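PDB 2POD: mandelate racemase / muconate lactonizing enzyme from Burkholderia pseudomallei, which is of unknown function but belongs to the enolase superfamily, whose members act on carboxylate substrates with a metal ion, and may be a lyase. Local coordinates for residues W21-V24 / I30-L33; N53-E58 / D64-R69. One frame throughout, in Å; residues are numbered along the deposited sequence.

How the contacts relate
Both contacts lie in the N-terminal capping domain of this enolase-superfamily chain, on one side of the chain's centre, and follow each other in sequence: strand 31-37 of contact 1 is followed by helix 40-55, whose end opens contact 2. Their centres are about 15 Å apart and their nearest atoms about 5 Å, without touching. Contact 1 is buried and is held by backbone bonds and hydrocarbon within the antiparallel sheet. Contact 2 is only partly buried and joins helix 63-69 to the end of helix 40-55 and the turn that follows, chiefly through arginine and glutamate side chains. Helix 81-101 meets both, taking Val22 and Val24 from contact 1 and Leu55 and His66 from contact 2; Leu89 touches Val22 and Leu55 alike.

Contact 1 of 2, residues W21-V24 / I30-L33; sequences WVLV and ITGL
Val24 and Gly32 form an antiparallel hydrogen-bonded pair of the beta hairpin of strands 19-26 and 31-37, with Val24 N to Gly32 O at 3.1 Å and Gly32 N to Val24 O at 3.0 Å, both nearly straight. Next along, Leu23 and Leu33 make a non-hydrogen-bonded pair and share one face of the sheet. Leu23 CG stands beside its own backbone N (chi1 -72°), and from there its CD2 branch reaches across to Leu33 CD2 at 3.9 Å. Leu33 CD2 also sits 3.5 Å from Val22 O. It meets the Trp21 ring obliquely at CD1; Trp21 and Leu33 extend side by side in the same direction. The indole NE1 is bonded to Glu35 further along the second strand, which helps fix the ring's rotation, and Val328 of helix 327-339 touches both Trp21 and Leu33. On the other face, Val22 and Val24 pack against helix 81-101. Leu23 CA lies 3.3 Å from Gly32 O, and Thr31 CA 3.3 Å from Val24 O. Both carbonyls thus receive an N-H and a CA-H from the partner strand and are satisfied within the hairpin, while the leucines, valines and body of the indole serve apolar packing.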
loop_
_atom_site.group_PDB
_atom_site.type_symbol
_atom_site.label_atom_id
_atom_site.label_comp_id
_atom_site.label_asym_id
_atom_site.label_seq_id
_atom_site.Cartn_x
_atom_site.Cartn_y
_atom_site.Cartn_z
ATOM N N TRP B 21 41.353 19.932 -8.121
ATOM C CA TRP B 21 42.189 18.771 -7.851
ATOM C C TRP B 21 42.584 18.690 -6.395
ATOM O O TRP B 21 42.703 19.709 -5.724
ATOM C CB TRP B 21 43.428 18.772 -8.731
ATOM C CG TRP B 21 43.116 18.532 -10.158
ATOM C CD1 TRP B 21 42.418 17.487 -10.677
ATOM C CD2 TRP B 21 43.491 19.358 -11.262
ATOM N NE1 TRP B 21 42.332 17.605 -12.043
ATOM C CE2 TRP B 21 42.983 18.747 -12.429
ATOM C CE3 TRP B 21 44.208 20.554 -11.379
ATOM C CZ2 TRP B 21 43.179 19.288 -13.706
ATOM C CZ3 TRP B 21 44.397 21.096 -12.650
ATOM C CH2 TRP B 21 43.877 20.465 -13.794
ATOM N N VAL B 22 42.740 17.462 -5.904
ATOM C CA VAL B 22 43.246 17.208 -4.556
ATOM C C VAL B 22 44.374 16.183 -4.633
ATOM O O VAL B 22 44.274 15.198 -5.367
ATOM C CB VAL B 22 42.142 16.685 -3.588
ATOM C CG1 VAL B 22 42.656 16.665 -2.152
ATOM C CG2 VAL B 22 40.910 17.550 -3.660
ATOM N N LEU B 23 45.445 16.436 -3.883
ATOM C CA LEU B 23 46.591 15.537 -3.803
ATOM C C LEU B 23 46.805 15.115 -2.364
ATOM O O LEU B 23 46.892 15.962 -1.477
ATOM C CB LEU B 23 47.855 16.225 -4.323
ATOM C CG LEU B 23 47.982 16.462 -5.829
ATOM C CD1 LEU B 23 49.098 17.455 -6.102
ATOM C CD2 LEU B 23 48.238 15.167 -6.575
ATOM N N VAL B 24 46.885 13.804 -2.136
ATOM C CA VAL B 24 47.077 13.265 -0.789
ATOM C C VAL B 24 48.454 12.613 -0.693
ATOM O O VAL B 24 48.731 11.632 -1.384
ATOM C CB VAL B 24 45.954 12.250 -0.407
ATOM C CG1 VAL B 24 46.226 11.608 0.954
ATOM C CG2 VAL B 24 44.593 12.934 -0.407
ATOM N N ILE B 30 54.299 8.333 -1.691
ATOM C CA ILE B 30 53.236 7.937 -2.600
ATOM C C ILE B 30 52.056 8.913 -2.518
ATOM O O ILE B 30 51.542 9.213 -1.434
ATOM C CB ILE B 30 52.878 6.412 -2.475
ATOM C CG1 ILE B 30 51.380 6.165 -2.342
ATOM C CG2 ILE B 30 53.636 5.745 -1.334
ATOM C CD1 ILE B 30 50.750 5.776 -3.622
ATOM N N THR B 31 51.686 9.459 -3.675
ATOM C CA THR B 31 50.671 10.502 -3.737
ATOM C C THR B 31 49.473 10.072 -4.578
ATOM O O THR B 31 49.635 9.450 -5.642
ATOM C CB THR B 31 51.217 11.884 -4.217
ATOM O OG1 THR B 31 50.755 12.164 -5.545
ATOM C CG2 THR B 31 52.745 11.951 -4.170
ATOM N N GLY B 32 48.278 10.398 -4.085
ATOM C CA GLY B 32 47.035 10.062 -4.777
ATOM C C GLY B 32 46.372 11.284 -5.365
ATOM O O GLY B 32 46.452 12.369 -4.799
ATOM N N LEU B 33 45.711 11.108 -6.499
ATOM C CA LEU B 33 45.041 12.214 -7.184
ATOM C C LEU B 33 43.520 12.096 -7.097
ATOM O O LEU B 33 42.933 11.101 -7.532
ATOM C CB LEU B 33 45.453 12.266 -8.650
ATOM C CG LEU B 33 45.827 13.598 -9.298
ATOM C CD1 LEU B 33 45.753 13.445 -10.805
ATOM C CD2 LEU B 33 45.017 14.820 -8.815
#

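Contact 2 of 2, residues N53-E58 / D64-R69; sequences NRLIGE and DRHAKR
Arg69 and Glu58 meet where helix 63-69 packs on the end of helix 40-55 and the type II turn Leu55-Glu58 in the capping domain of the enolase fold, within a salt-bridge network completed by Arg65. The tightly packed part is the buried one: Leu55 CD1 lies over one face of the His66 ring, 4.1 Å from its centroid, a CH-pi contact; Leu55 also touches Leu89 and His66 touches Leu93 of helix 81-101. The Glu58 carboxylate stands almost perpendicular to that ring, with OE1 at its edge 3.2 Å from His66 CE1, while His66 NE2 bonds to Asp59 O. The more solvent-accessible side is made of long charged chains. Glu58 OE1, in the Arg65 guanidinium plane, takes Arg65 NH2 on its syn side at 2.8 Å, tilted 24° from the carboxylate plane. OE2 lies over a face of the Arg69 guanidinium, 3.5 Å from Arg69 NH2, an attraction of charges without an N-H aimed at it. Arg54 has Arg69 over one guanidinium face, with Arg54 NH1 making a weak bond to Arg69 O. A bend at chi3 (77°) turns the Arg69 guanidinium end-on to Arg54 O, which lies in its plane and is gripped by both NH1 at 2.8 Å and NH2 at 2.9 Å.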
loop_
_atom_site.group_PDB
_atom_site.type_symbol
_atom_site.label_atom_id
_atom_site.label_comp_id
_atom_site.label_asym_id
_atom_site.label_seq_id
_atom_site.Cartn_x
_atom_site.Cartn_y
_atom_site.Cartn_z
ATOM N N ASN B 53 42.124 17.338 8.842
ATOM C CA ASN B 53 42.518 16.940 10.190
ATOM C C ASN B 53 42.045 15.542 10.592
ATOM O O ASN B 53 42.631 14.907 11.477
ATOM C CB ASN B 53 42.050 17.980 11.213
ATOM C CG ASN B 53 42.643 19.356 10.959
ATOM O OD1 ASN B 53 43.854 19.503 10.757
ATOM N ND2 ASN B 53 41.786 20.376 10.961
ATOM N N ARG B 54 40.993 15.064 9.934
ATOM C CA ARG B 54 40.486 13.716 10.166
ATOM C C ARG B 54 41.328 12.679 9.435
ATOM O O ARG B 54 41.253 11.488 9.726
ATOM C CB ARG B 54 39.019 13.613 9.739
ATOM C CG ARG B 54 38.071 14.465 10.567
ATOM C CD ARG B 54 36.849 13.675 10.974
ATOM N NE ARG B 54 37.046 12.962 12.233
ATOM C CZ ARG B 54 36.174 12.107 12.762
ATOM N NH1 ARG B 54 35.027 11.845 12.145
ATOM N NH2 ARG B 54 36.452 11.509 13.914
ATOM N N LEU B 55 42.141 13.148 8.495
ATOM C CA LEU B 55 42.793 12.291 7.523
ATOM C C LEU B 55 44.315 12.299 7.692
ATOM O O LEU B 55 44.973 11.288 7.459
ATOM C CB LEU B 55 42.405 12.739 6.115
ATOM C CG LEU B 55 41.980 11.693 5.081
ATOM C CD1 LEU B 55 40.909 10.728 5.584
ATOM C CD2 LEU B 55 41.495 12.396 3.846
ATOM N N ILE B 56 44.860 13.443 8.106
ATOM C CA ILE B 56 46.297 13.604 8.322
ATOM C C ILE B 56 46.784 12.771 9.509
ATOM O O ILE B 56 46.268 12.890 10.623
ATOM C CB ILE B 56 46.699 15.112 8.410
ATOM C CG1 ILE B 56 46.909 15.662 6.992
ATOM C CG2 ILE B 56 47.979 15.325 9.241
ATOM C CD1 ILE B 56 46.558 17.123 6.811
ATOM N N GLY B 57 47.755 11.899 9.240
ATOM C CA GLY B 57 48.257 10.962 10.240
ATOM C C GLY B 57 47.696 9.552 10.124
ATOM O O GLY B 57 48.191 8.633 10.782
ATOM N N GLU B 58 46.670 9.378 9.287
ATOM C CA GLU B 58 45.943 8.107 9.179
ATOM C C GLU B 58 46.504 7.215 8.073
ATOM O O GLU B 58 47.138 7.699 7.140
ATOM C CB GLU B 58 44.454 8.359 8.930
ATOM C CG GLU B 58 43.731 9.084 10.062
ATOM C CD GLU B 58 43.126 8.133 11.084
ATOM O OE1 GLU B 58 42.972 6.929 10.774
ATOM O OE2 GLU B 58 42.798 8.591 12.199
ATOM N N ASP B 64 37.111 2.447 3.317
ATOM C CA ASP B 64 35.787 2.321 3.927
ATOM C C ASP B 64 35.652 3.024 5.278
ATOM O O ASP B 64 34.617 3.643 5.553
ATOM C CB ASP B 64 35.384 0.845 4.063
ATOM C CG ASP B 64 34.840 0.254 2.765
ATOM O OD1 ASP B 64 34.396 1.010 1.867
ATOM O OD2 ASP B 64 34.854 -0.984 2.643
ATOM N N ARG B 65 36.693 2.932 6.108
ATOM C CA ARG B 65 36.686 3.558 7.435
ATOM C C ARG B 65 36.639 5.080 7.334
ATOM O O ARG B 65 35.895 5.729 8.073
ATOM C CB ARG B 65 37.887 3.111 8.272
ATOM C CG ARG B 65 37.885 3.632 9.706
ATOM C CD ARG B 65 39.068 3.096 10.500
ATOM N NE ARG B 65 40.005 4.154 10.877
ATOM C CZ ARG B 65 39.954 4.835 12.020
ATOM N NH1 ARG B 65 39.012 4.581 12.917
ATOM N NH2 ARG B 65 40.845 5.779 12.265
ATOM N N HIS B 66 37.414 5.637 6.406
ATOM C CA HIS B 66 37.527 7.093 6.279
ATOM C C HIS B 66 36.301 7.735 5.670
ATOM O O HIS B 66 35.869 8.779 6.147
ATOM C CB HIS B 66 38.794 7.509 5.527
ATOM C CG HIS B 66 40.050 7.122 6.232
ATOM N ND1 HIS B 66 40.185 7.221 7.601
ATOM C CD2 HIS B 66 41.215 6.613 5.772
ATOM C CE1 HIS B 66 41.381 6.784 7.952
ATOM N NE2 HIS B 66 42.025 6.411 6.862
ATOM N N ALA B 67 35.745 7.096 4.637
ATOM C CA ALA B 67 34.459 7.483 4.045
ATOM C C ALA B 67 33.350 7.618 5.083
ATOM O O ALA B 67 32.590 8.578 5.053
ATOM C CB ALA B 67 34.045 6.499 2.951
ATOM N N LYS B 68 33.285 6.666 6.008
ATOM C CA LYS B 68 32.360 6.731 7.130
ATOM C C LYS B 68 32.717 7.835 8.135
ATOM O O LYS B 68 31.835 8.550 8.608
ATOM C CB LYS B 68 32.240 5.353 7.801
ATOM C CG LYS B 68 31.388 5.310 9.075
ATOM C CD LYS B 68 29.911 5.547 8.807
ATOM C CE LYS B 68 29.088 5.494 10.095
ATOM N NZ LYS B 68 28.954 4.110 10.635
ATOM N N ARG B 69 34.006 7.981 8.434
ATOM C CA ARG B 69 34.506 9.045 9.313
ATOM C C ARG B 69 34.286 10.465 8.768
ATOM O O ARG B 69 33.969 11.388 9.526
ATOM C CB ARG B 69 35.978 8.807 9.641
ATOM C CG ARG B 69 36.201 7.790 10.763
ATOM C CD ARG B 69 37.681 7.484 10.964
ATOM N NE ARG B 69 38.354 8.553 11.695
ATOM C CZ ARG B 69 39.205 9.421 11.158
ATOM N NH1 ARG B 69 39.520 9.350 9.868
ATOM N NH2 ARG B 69 39.746 10.365 11.916
#